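Local structure of phist (Plasmodium falciparum, 4JLE) at the interface of chains A and B. The protein binds the ATS domain of the virulence factor PfEMP1 by way of its PHIST domain and comigrates with it to knobs on the surface of infected erythrocytes. Coordinates in Å, arbitrary orientation; residue numbers count along the deposited sequence, not the author numbering. Chains: chain A/B, Phist.

Contact 1: the interface of chains A and B. Residues chain A 73-76; chain B 153-154, 157, 161.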
loop_
_atom_site.group_PDB
_atom_site.type_symbol
_atom_site.label_atom_id
_atom_site.label_comp_id
_atom_site.label_asym_id
_atom_site.label_seq_id
_atom_site.Cartn_x
_atom_site.Cartn_y
_atom_site.Cartn_z
ATOM N N TYR A 73 -13.908 -2.648 -30.943
ATOM C CA TYR A 73 -14.317 -4.043 -30.881
ATOM C C TYR A 73 -15.706 -4.254 -30.287
ATOM O O TYR A 73 -16.097 -5.410 -30.104
ATOM C CB TYR A 73 -13.274 -4.836 -30.076
ATOM C CG TYR A 73 -11.947 -4.908 -30.786
ATOM C CD1 TYR A 73 -11.754 -5.775 -31.859
ATOM C CD2 TYR A 73 -10.904 -4.057 -30.439
ATOM C CE1 TYR A 73 -10.540 -5.825 -32.536
ATOM C CE2 TYR A 73 -9.685 -4.097 -31.110
ATOM C CZ TYR A 73 -9.506 -4.984 -32.158
ATOM O OH TYR A 73 -8.300 -5.019 -32.832
ATOM N N LYS A 74 -16.456 -3.157 -29.984
ATOM C CA LYS A 74 -17.797 -3.230 -29.408
ATOM C C LYS A 74 -17.766 -4.169 -28.168
ATOM O O LYS A 74 -18.502 -5.162 -28.086
ATOM C CB LYS A 74 -18.848 -3.678 -30.464
ATOM C CG LYS A 74 -19.014 -2.720 -31.635
ATOM C CD LYS A 74 -19.866 -3.372 -32.700
ATOM C CE LYS A 74 -19.940 -2.571 -33.973
ATOM N NZ LYS A 74 -20.798 -3.243 -34.987
ATOM N N ILE A 75 -16.841 -3.884 -27.240
ATOM C CA ILE A 75 -16.676 -4.652 -26.016
ATOM C C ILE A 75 -17.807 -4.250 -25.037
ATOM O O ILE A 75 -18.025 -3.051 -24.836
ATOM C CB ILE A 75 -15.254 -4.453 -25.435
ATOM C CG1 ILE A 75 -14.203 -5.147 -26.356
ATOM C CG2 ILE A 75 -15.148 -4.923 -23.957
ATOM C CD1 ILE A 75 -12.783 -4.703 -26.158
ATOM N N PRO A 76 -18.563 -5.217 -24.454
ATOM C CA PRO A 76 -19.666 -4.824 -23.530
ATOM C C PRO A 76 -19.142 -4.154 -22.267
ATOM O O PRO A 76 -18.046 -4.449 -21.819
ATOM C CB PRO A 76 -20.384 -6.146 -23.217
ATOM C CG PRO A 76 -19.899 -7.126 -24.305
ATOM C CD PRO A 76 -18.481 -6.689 -24.598
ATOM N N HIS B 153 -9.330 -9.642 -26.146
ATOM C CA HIS B 153 -10.711 -9.997 -25.828
ATOM C C HIS B 153 -11.646 -9.568 -26.961
ATOM O O HIS B 153 -12.582 -10.294 -27.292
ATOM C CB HIS B 153 -11.129 -9.367 -24.490
ATOM C CG HIS B 153 -12.499 -9.770 -24.053
ATOM N ND1 HIS B 153 -12.721 -10.972 -23.411
ATOM C CD2 HIS B 153 -13.687 -9.132 -24.205
ATOM C CE1 HIS B 153 -14.027 -11.022 -23.180
ATOM N NE2 HIS B 153 -14.648 -9.939 -23.637
ATOM N N GLY B 154 -11.352 -8.429 -27.574
ATOM C CA GLY B 154 -12.112 -7.903 -28.701
ATOM C C GLY B 154 -11.948 -8.761 -29.937
ATOM O O GLY B 154 -12.905 -8.947 -30.703
ATOM N N LEU B 157 -14.041 -11.961 -29.304
ATOM C CA LEU B 157 -15.469 -11.689 -29.520
ATOM C C LEU B 157 -15.796 -11.686 -31.002
ATOM O O LEU B 157 -16.776 -12.309 -31.398
ATOM C CB LEU B 157 -15.926 -10.359 -28.887
ATOM C CG LEU B 157 -15.907 -10.241 -27.355
ATOM C CD1 LEU B 157 -16.322 -8.850 -26.925
ATOM C CD2 LEU B 157 -16.782 -11.297 -26.680
ATOM N N ARG B 161 -18.467 -13.931 -33.047
ATOM C CA ARG B 161 -19.451 -13.199 -33.855
ATOM C C ARG B 161 -19.413 -13.641 -35.339
ATOM O O ARG B 161 -20.472 -13.823 -35.934
ATOM C CB ARG B 161 -19.234 -11.686 -33.758
ATOM C CG ARG B 161 -19.685 -11.085 -32.429
ATOM C CD ARG B 161 -18.962 -9.788 -32.157
ATOM N NE ARG B 161 -19.297 -9.220 -30.851
ATOM C CZ ARG B 161 -18.629 -8.219 -30.286
ATOM N NH1 ARG B 161 -17.575 -7.689 -30.896
ATOM N NH2 ARG B 161 -19.000 -7.753 -29.101
#

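Contact 2: the interface of chains A and B. Residues chain A 35, 40, 43-44, 106, 110; chain B 107, 120, 123-124.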
loop_
_atom_site.group_PDB
_atom_site.type_symbol
_atom_site.label_atom_id
_atom_site.label_comp_id
_atom_site.label_asym_id
_atom_site.label_seq_id
_atom_site.Cartn_x
_atom_site.Cartn_y
_atom_site.Cartn_z
ATOM N N ILE A 35 12.099 25.123 9.911
ATOM C CA ILE A 35 10.678 24.843 9.734
ATOM C C ILE A 35 10.186 23.949 10.900
ATOM O O ILE A 35 10.854 22.982 11.261
ATOM C CB ILE A 35 10.371 24.263 8.293
ATOM C CG1 ILE A 35 8.873 24.125 8.009
ATOM C CG2 ILE A 35 11.122 22.983 7.972
ATOM C CD1 ILE A 35 8.439 24.277 6.536
ATOM N N MET A 40 5.531 21.567 8.425
ATOM C CA MET A 40 6.012 20.340 7.788
ATOM C C MET A 40 4.874 19.356 7.479
ATOM O O MET A 40 4.871 18.738 6.415
ATOM C CB MET A 40 7.077 19.662 8.644
ATOM C CG MET A 40 8.469 20.163 8.366
ATOM S SD MET A 40 9.663 18.877 8.759
ATOM C CE MET A 40 11.100 19.621 8.342
ATOM N N ILE A 43 2.454 20.879 4.827
ATOM C CA ILE A 43 3.060 20.789 3.486
ATOM C C ILE A 43 2.979 19.329 2.986
ATOM O O ILE A 43 2.623 19.122 1.830
ATOM C CB ILE A 43 4.503 21.363 3.439
ATOM C CG1 ILE A 43 4.461 22.901 3.661
ATOM C CG2 ILE A 43 5.215 21.009 2.113
ATOM C CD1 ILE A 43 5.752 23.532 4.104
ATOM N N PHE A 44 3.260 18.334 3.843
ATOM C CA PHE A 44 3.191 16.945 3.404
ATOM C C PHE A 44 1.744 16.514 3.117
ATOM O O PHE A 44 1.536 15.755 2.168
ATOM C CB PHE A 44 3.879 16.002 4.385
ATOM C CG PHE A 44 5.392 15.956 4.252
ATOM C CD1 PHE A 44 5.996 15.737 3.014
ATOM C CD2 PHE A 44 6.211 16.067 5.374
ATOM C CE1 PHE A 44 7.389 15.681 2.896
ATOM C CE2 PHE A 44 7.605 15.988 5.258
ATOM C CZ PHE A 44 8.184 15.795 4.021
ATOM N N ALA A 106 11.779 10.064 3.295
ATOM C CA ALA A 106 11.725 11.330 4.032
ATOM C C ALA A 106 12.041 11.122 5.521
ATOM O O ALA A 106 12.764 11.926 6.090
ATOM C CB ALA A 106 10.364 11.985 3.863
ATOM N N LEU A 110 15.600 12.894 7.066
ATOM C CA LEU A 110 15.431 14.050 7.947
ATOM C C LEU A 110 15.788 13.748 9.412
ATOM O O LEU A 110 15.997 14.684 10.175
ATOM C CB LEU A 110 13.978 14.577 7.843
ATOM C CG LEU A 110 13.514 15.094 6.469
ATOM C CD1 LEU A 110 11.987 15.321 6.448
ATOM C CD2 LEU A 110 14.229 16.373 6.098
ATOM N N PHE B 107 9.325 10.119 13.954
ATOM C CA PHE B 107 10.074 11.286 13.491
ATOM C C PHE B 107 10.077 12.401 14.541
ATOM O O PHE B 107 11.145 12.898 14.899
ATOM C CB PHE B 107 9.564 11.797 12.142
ATOM C CG PHE B 107 10.301 13.010 11.658
ATOM C CD1 PHE B 107 11.642 12.925 11.274
ATOM C CD2 PHE B 107 9.652 14.229 11.537
ATOM C CE1 PHE B 107 12.329 14.049 10.834
ATOM C CE2 PHE B 107 10.332 15.352 11.066
ATOM C CZ PHE B 107 11.674 15.259 10.747
ATOM N N PHE B 120 14.701 20.151 4.156
ATOM C CA PHE B 120 13.289 19.851 3.976
ATOM C C PHE B 120 12.897 20.050 2.501
ATOM O O PHE B 120 12.216 19.199 1.928
ATOM C CB PHE B 120 12.421 20.728 4.903
ATOM C CG PHE B 120 10.938 20.545 4.660
ATOM C CD1 PHE B 120 10.279 19.402 5.098
ATOM C CD2 PHE B 120 10.213 21.485 3.939
ATOM C CE1 PHE B 120 8.922 19.223 4.856
ATOM C CE2 PHE B 120 8.852 21.303 3.691
ATOM C CZ PHE B 120 8.212 20.174 4.158
ATOM N N VAL B 123 14.362 17.249 0.247
ATOM C CA VAL B 123 13.562 16.028 0.386
ATOM C C VAL B 123 12.264 16.170 -0.431
ATOM O O VAL B 123 11.907 15.272 -1.198
ATOM C CB VAL B 123 13.288 15.708 1.869
ATOM C CG1 VAL B 123 12.252 14.595 2.011
ATOM C CG2 VAL B 123 14.581 15.324 2.587
ATOM N N LEU B 124 11.604 17.324 -0.290
ATOM C CA LEU B 124 10.364 17.667 -0.970
ATOM C C LEU B 124 10.529 17.675 -2.490
ATOM O O LEU B 124 9.680 17.138 -3.186
ATOM C CB LEU B 124 9.899 19.039 -0.464
ATOM C CG LEU B 124 8.430 19.381 -0.630
ATOM C CD1 LEU B 124 7.538 18.485 0.240
ATOM C CD2 LEU B 124 8.201 20.814 -0.261
#

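Contact 1: the interface of chains A and B
B:Arg161 grips two successive backbone carbonyls of A:Tyr73 and A:Lys74 with the two terminal nitrogens of its guanidinium. NH1 donates to A:Tyr73 O at 2.8 Å, and this oxygen lies at the edge of the guanidinium, almost in its plane, in a nearly straight bond. NH2 donates to A:Lys74 O, also 2.8 Å away; this bond is more bent (147° at the hydrogen), and its acceptor is tilted out of the guanidinium plane. Both nitrogens approach their carbonyls from somewhat off the carbonyl plane. The arginine reaches the turn by running extended from CG to NE, and the CB of B:Leu157, one helical turn earlier, lies 3.7 Å above the centre of one guanidinium face, which probably helps to hold its orientation. On the other chain, the positive phi of A:Lys74 (51°) probably helps turn the two carbonyls towards the same guanidinium. These oxygens follow directly on a helix C-terminus, whose partial negative charge may favour the cationic partner.

Beside this polar pair, the backbone of B:Gly154 lies over the CG-CD1 rim of one face of the A:Tyr73 ring, its CA 3.6 Å from A:Tyr73 CB. The lack of a side chain on the glycine allows this close approach to the helix. A:Pro76 and B:Leu157 meet tip to tip, proline CD against leucine CD1 at 3.8 Å.

The four chain A residues form the short connection between helices 37-72 and 77-110, while those of chain B occupy the C-terminal part of the long helix 117-163, which passes the turn of this helical hairpin.

Contact 2: the interface of chains A and B
The ring of B:Phe120 is inserted among chain A side chains, with A:Met40 and A:Ile35 on the side of one face and its rim turned to A:Phe44 and A:Ile43. A:Met40 runs past the ring in the opposite direction, its SD and CE methyl set above the plane but just outside the CD1 edge, diagonally off the rim, with CE 3.4 Å from B:Phe120 CD1. A:Ile35 crosses nearly at right angles, bringing CG2 over the CB-CG end. At the outer rim, A:Ile43 CG2 lies in the ring plane, 3.7 Å from B:Phe120 CZ. B:Phe120 and A:Phe44 approach tip to tip, yet their planes are 70° apart: the CE1 edge of B:Phe120 meets the CE2-CZ rim of the A:Phe44 face, CE1 to CE2 3.5 Å. B:Leu124, from the same helix, lies on the opposite side of the B:Phe120 ring plane from A:Met40 and sends CD2 to A:Ile43 CG2, 3.8 Å away. The phenylalanine gets this far into chain A with CG anti to its backbone N (chi1 175°).

B:Phe107 turns the CE1 corner of its ring to A:Leu110: CB of the leucine lies off the ring plane, 3.5 Å from B:Phe107 CE1, and its carbonyl carbon lies in plane at the edge. A:Leu110 also meets B:Val123, whose two methyls divide their contacts, CG2 against A:Leu110 CD2 (3.7 Å) and CG1 against A:Ala106 CB (3.7 Å). No polar atom bonds across, so hydrophobic packing carries this patch.

Chain A contributes strand 34-35, the start of helix 37-72 and the end of helix 77-110. They receive the first turns of helix 117-163 of chain B, while B:Phe107 comes from the end of that chain's helix 77-110.

About 49 Å separates the C-alpha centres of contact 1 and contact 2, which lie near opposite ends of the same long chain B helix, 117-163. On chain A they mark the two ends of one hairpin, contact 1 at its turn and contact 2 at its open end. Helix 117-163 of one copy thus runs alongside helices 37-72 and 77-110 of the other, as expected if the third helix of each three-helix bundle is exchanged. The two-fold symmetry repeats both contacts. Such an arrangement would make an intertwined dimer, but the structure alone does not show that it forms in the infected cell.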